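Local coordinates for Peptide/nickel transport system substrate-binding protein (PDB 5KZT) that binds a peptide and probably delivers such peptides to a membrane transporter as an OppA-type solute-binding protein, at residues V369-D374 / K381-I386; Q389-K392 / T398-L401. All coordinates share one frame; numbering follows the deposited sequence.

Interaction 1 (V369-D374 / K381-I386)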
loop_
_atom_site.group_PDB
_atom_site.type_symbol
_atom_site.label_atom_id
_atom_site.label_comp_id
_atom_site.label_asym_id
_atom_site.label_seq_id
_atom_site.Cartn_x
_atom_site.Cartn_y
_atom_site.Cartn_z
ATOM N N VAL A 369 21.785 1.164 17.061
ATOM C CA VAL A 369 20.537 1.597 16.453
ATOM C C VAL A 369 19.506 0.496 16.560
ATOM O O VAL A 369 19.855 -0.683 16.590
ATOM C CB VAL A 369 20.698 2.020 14.970
ATOM C CG1 VAL A 369 21.367 3.387 14.882
ATOM C CG2 VAL A 369 21.440 0.966 14.152
ATOM N N GLU A 370 18.232 0.901 16.591
ATOM C CA GLU A 370 17.106 -0.019 16.704
ATOM C C GLU A 370 16.454 -0.208 15.331
ATOM O O GLU A 370 16.117 0.773 14.665
ATOM C CB GLU A 370 16.140 0.527 17.759
ATOM C CG GLU A 370 14.668 0.125 17.715
ATOM C CD GLU A 370 13.818 1.177 18.452
ATOM O OE1 GLU A 370 13.166 2.086 17.800
ATOM O OE2 GLU A 370 13.857 1.114 19.704
ATOM N N PHE A 371 16.296 -1.471 14.926
ATOM C CA PHE A 371 15.672 -1.828 13.664
ATOM C C PHE A 371 14.210 -2.215 13.927
ATOM O O PHE A 371 13.949 -3.164 14.680
ATOM C CB PHE A 371 16.428 -2.996 13.031
ATOM C CG PHE A 371 15.955 -3.340 11.655
ATOM C CD1 PHE A 371 16.042 -2.413 10.624
ATOM C CD2 PHE A 371 15.403 -4.585 11.384
ATOM C CE1 PHE A 371 15.590 -2.724 9.344
ATOM C CE2 PHE A 371 14.941 -4.900 10.110
ATOM C CZ PHE A 371 15.039 -3.969 9.084
ATOM N N THR A 372 13.268 -1.497 13.315
ATOM C CA THR A 372 11.848 -1.832 13.448
ATOM C C THR A 372 11.305 -2.678 12.281
ATOM O O THR A 372 11.480 -2.335 11.112
ATOM C CB THR A 372 10.982 -0.579 13.624
ATOM O OG1 THR A 372 11.368 0.101 14.817
ATOM C CG2 THR A 372 9.510 -0.936 13.756
ATOM N N SER A 373 10.627 -3.773 12.627
ATOM C CA SER A 373 9.854 -4.568 11.678
ATOM C C SER A 373 8.565 -5.092 12.350
ATOM O O SER A 373 8.229 -4.688 13.477
ATOM C CB SER A 373 10.707 -5.710 11.113
ATOM O OG SER A 373 10.108 -6.254 9.925
ATOM N N ASP A 374 7.839 -5.966 11.659
ATOM C CA ASP A 374 6.554 -6.471 12.149
ATOM C C ASP A 374 6.737 -7.644 13.114
ATOM O O ASP A 374 7.871 -8.045 13.382
ATOM C CB ASP A 374 5.649 -6.819 10.963
ATOM C CG ASP A 374 5.288 -5.592 10.147
ATOM O OD1 ASP A 374 5.128 -4.496 10.742
ATOM O OD2 ASP A 374 5.186 -5.702 8.912
ATOM N N LYS A 381 12.348 -13.673 11.880
ATOM C CA LYS A 381 13.424 -14.292 11.102
ATOM C C LYS A 381 14.187 -13.265 10.233
ATOM O O LYS A 381 15.430 -13.270 10.163
ATOM C CB LYS A 381 12.843 -15.388 10.210
ATOM C CG LYS A 381 13.881 -16.250 9.531
ATOM C CD LYS A 381 13.228 -17.208 8.558
ATOM C CE LYS A 381 14.278 -18.021 7.839
ATOM N NZ LYS A 381 15.032 -18.905 8.768
ATOM N N SER A 382 13.424 -12.397 9.573
ATOM C CA SER A 382 13.971 -11.346 8.741
ATOM C C SER A 382 14.883 -10.430 9.539
ATOM O O SER A 382 16.022 -10.192 9.148
ATOM C CB SER A 382 12.847 -10.529 8.102
ATOM O OG SER A 382 13.324 -9.313 7.586
ATOM N N SER A 383 14.365 -9.930 10.651
ATOM C CA SER A 383 15.119 -9.035 11.534
ATOM C C SER A 383 16.398 -9.659 12.097
ATOM O O SER A 383 17.446 -8.993 12.155
ATOM C CB SER A 383 14.225 -8.570 12.669
ATOM O OG SER A 383 13.233 -7.688 12.154
ATOM N N GLU A 384 16.305 -10.910 12.524
ATOM C CA GLU A 384 17.489 -11.648 13.018
ATOM C C GLU A 384 18.549 -11.827 11.911
ATOM O O GLU A 384 19.749 -11.702 12.171
ATOM C CB GLU A 384 17.082 -12.995 13.665
ATOM C CG GLU A 384 16.639 -12.854 15.137
ATOM C CD GLU A 384 15.813 -14.021 15.699
ATOM O OE1 GLU A 384 15.787 -14.190 16.939
ATOM O OE2 GLU A 384 15.160 -14.767 14.933
ATOM N N PHE A 385 18.108 -12.067 10.677
ATOM C CA PHE A 385 19.014 -12.141 9.518
ATOM C C PHE A 385 19.731 -10.813 9.253
ATOM O O PHE A 385 20.942 -10.787 9.064
ATOM C CB PHE A 385 18.252 -12.590 8.262
ATOM C CG PHE A 385 19.125 -12.827 7.056
ATOM C CD1 PHE A 385 19.485 -11.770 6.217
ATOM C CD2 PHE A 385 19.550 -14.114 6.726
ATOM C CE1 PHE A 385 20.274 -11.984 5.098
ATOM C CE2 PHE A 385 20.332 -14.333 5.602
ATOM C CZ PHE A 385 20.705 -13.264 4.796
ATOM N N ILE A 386 18.972 -9.719 9.232
ATOM C CA ILE A 386 19.540 -8.397 8.998
ATOM C C ILE A 386 20.482 -7.994 10.138
ATOM O O ILE A 386 21.582 -7.499 9.885
ATOM C CB ILE A 386 18.428 -7.343 8.761
ATOM C CG1 ILE A 386 17.771 -7.612 7.410
ATOM C CG2 ILE A 386 18.979 -5.925 8.752
ATOM C CD1 ILE A 386 16.420 -6.994 7.267
HETATM O O HOH W 1 13.420 -5.810 13.860
HETATM O O HOH W 2 12.392 -7.524 9.213
#
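Phe371, on strand 367-374, points its side chain at helix 377-393 and meets Ser383 and Ile386 there. Its CB heads for the helix, and with CG anti to the backbone N (chi1 -174°) the ring is carried across the gap between the two backbones. Along one side of the ring, CD2 and then CE2 run past the Ser383 hydroxyl, which lies near the ring plane, at its edge; CE2 is 3.9 Å from Ser383 OG. At the tip, CZ rests 3.8 Å from CD1 of Ile386, whose CG2 lies over one face of the ring. The two side chains cross at about a right angle.

Further along the strand the contact turns polar. Ser373 CB packs 3.4 Å from Ser383 OG, while the hydroxyls are joined through water rather than directly. One water links Ser373 OG (2.7 Å) to Ser382 OG and, by a longer bond, to Ser383 OG; a second bridges Phe371 O and Ser383 OG. The three serines are buried, and Ser383 OG is satisfied by these bridging waters and by Asn403. Beyond Ser373, Asp374 hydrogen-bonds the backbone of the bound peptide.

Segments 369-374 and 381-386 run nearly antiparallel, at 156°. Phe420 meets the Phe371 ring edge-to-face and Met422 touches Ser373 and Ile386, both from strand 420-425, while strand 397-404 supplies Asn403.

Interaction 2 (Q389-K392 / T398-L401); sequences QLQK and TVKL
Gln391 reaches out from helix 377-393 to the edge of strand 397-404 and takes the backbone N-H of Val399 on its amide oxygen. The CB of Gln391 leaves the helix across the direction of the strand, but the chain is extended beyond CG (chi2 -178°), which carries the amide over to the strand backbone. The bond from Val399 N to Gln391 OE1 is 2.9 Å long and almost straight, with an N-H...O angle of 173°. It lies in the carbonyl plane of the amide and uses a lone pair, the C=O...N angle being 134°. A single well-directed bond therefore fixes the oxygen end of the side chain, and OE1 also sits against CA of Thr398 at 3.7 Å. The CB of Thr398 points away from the helix, but its methyl CG2 still flanks the same oxygen.

One residue earlier on the helix, the CB of Leu390 points toward the strand, and that of Val399 toward the helix. Their side chains cross obliquely and meet through one methyl each, CD1 of Leu390 lying 4.2 Å from CG2 of Val399. Both residues are buried, and Phe420 of strand 420-425 touches each of them. The Val399 carbonyl accepts a hydrogen bond from Gln387 NE2, one helical turn before Gln391, so two glutamines of one helix grip both polar backbone atoms of this residue.

Helix and strand are the second and third elements of a beta-alpha-beta unit, where a helix packs on parallel strands 367-374 and 397-404, as expected in the alpha/beta lobes of periplasmic-binding-protein folds.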
loop_
_atom_site.group_PDB
_atom_site.type_symbol
_atom_site.label_atom_id
_atom_site.label_comp_id
_atom_site.label_asym_id
_atom_site.label_seq_id
_atom_site.Cartn_x
_atom_site.Cartn_y
_atom_site.Cartn_z
ATOM N N GLN A 389 23.675 -9.790 9.554
ATOM C CA GLN A 389 24.426 -9.248 8.422
ATOM C C GLN A 389 25.175 -7.972 8.794
ATOM O O GLN A 389 26.394 -7.855 8.588
ATOM C CB GLN A 389 23.488 -8.971 7.250
ATOM C CG GLN A 389 22.923 -10.231 6.611
ATOM C CD GLN A 389 23.871 -10.874 5.625
ATOM O OE1 GLN A 389 24.407 -10.210 4.739
ATOM N NE2 GLN A 389 24.083 -12.175 5.764
ATOM N N LEU A 390 24.451 -7.045 9.392
ATOM C CA LEU A 390 25.025 -5.761 9.741
ATOM C C LEU A 390 26.079 -5.895 10.852
ATOM O O LEU A 390 27.160 -5.308 10.743
ATOM C CB LEU A 390 23.926 -4.779 10.129
ATOM C CG LEU A 390 22.897 -4.482 9.040
ATOM C CD1 LEU A 390 21.794 -3.607 9.616
ATOM C CD2 LEU A 390 23.517 -3.865 7.797
ATOM N N GLN A 391 25.789 -6.678 11.896
ATOM C CA GLN A 391 26.741 -6.816 13.014
ATOM C C GLN A 391 28.042 -7.509 12.604
ATOM O O GLN A 391 29.134 -7.034 12.963
ATOM C CB GLN A 391 26.092 -7.483 14.228
ATOM C CG GLN A 391 25.051 -6.575 14.890
ATOM C CD GLN A 391 24.381 -7.147 16.129
ATOM O OE1 GLN A 391 23.696 -6.420 16.841
ATOM N NE2 GLN A 391 24.554 -8.442 16.386
ATOM N N LYS A 392 27.953 -8.587 11.828
ATOM C CA LYS A 392 29.168 -9.286 11.404
ATOM C C LYS A 392 30.018 -8.441 10.447
ATOM O O LYS A 392 31.234 -8.536 10.479
ATOM C CB LYS A 392 28.858 -10.656 10.790
ATOM C CG LYS A 392 28.452 -10.631 9.324
ATOM C CD LYS A 392 28.259 -12.029 8.766
ATOM C CE LYS A 392 27.821 -11.962 7.313
ATOM N NZ LYS A 392 27.215 -13.258 6.915
ATOM N N THR A 398 25.938 -2.226 16.933
ATOM C CA THR A 398 24.914 -3.007 17.603
ATOM C C THR A 398 23.591 -2.634 16.954
ATOM O O THR A 398 23.323 -1.449 16.710
ATOM C CB THR A 398 24.823 -2.682 19.100
ATOM O OG1 THR A 398 26.070 -2.960 19.728
ATOM C CG2 THR A 398 23.755 -3.513 19.787
ATOM N N VAL A 399 22.790 -3.649 16.654
ATOM C CA VAL A 399 21.426 -3.471 16.130
ATOM C C VAL A 399 20.444 -4.110 17.120
ATOM O O VAL A 399 20.470 -5.329 17.306
ATOM C CB VAL A 399 21.280 -4.097 14.735
ATOM C CG1 VAL A 399 19.839 -3.982 14.236
ATOM C CG2 VAL A 399 22.247 -3.426 13.763
ATOM N N LYS A 400 19.634 -3.282 17.790
ATOM C CA LYS A 400 18.557 -3.764 18.681
ATOM C C LYS A 400 17.371 -4.046 17.789
ATOM O O LYS A 400 17.123 -3.300 16.841
ATOM C CB LYS A 400 18.088 -2.727 19.723
ATOM C CG LYS A 400 19.143 -1.992 20.528
ATOM C CD LYS A 400 19.442 -2.631 21.883
ATOM C CE LYS A 400 20.575 -3.649 21.781
ATOM N NZ LYS A 400 20.826 -4.370 23.057
ATOM N N LEU A 401 16.631 -5.103 18.097
ATOM C CA LEU A 401 15.455 -5.468 17.308
ATOM C C LEU A 401 14.138 -5.078 17.974
ATOM O O LEU A 401 13.907 -5.366 19.128
ATOM C CB LEU A 401 15.467 -6.967 17.012
ATOM C CG LEU A 401 16.633 -7.477 16.161
ATOM C CD1 LEU A 401 16.439 -8.953 15.861
ATOM C CD2 LEU A 401 16.769 -6.655 14.883
#

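From the N terminus, the chain runs along strand 367-374, turns into helix 377-393 and returns through strand 397-404. Interaction 1 closes the first turn, bringing the strand against the middle of the helix; interaction 2 closes the second, setting the last turn of the helix on the next strand. The two follow in series, neither nesting nor crossing, with centres about 8 Å apart. They share the helix and meet again in the sheet, where the parallel strands are neighbours: Phe371 N lies 2.8 Å from Lys400 O, a probable hydrogen bond. Together they tie both strands of one beta-alpha-beta crossover to its connecting helix.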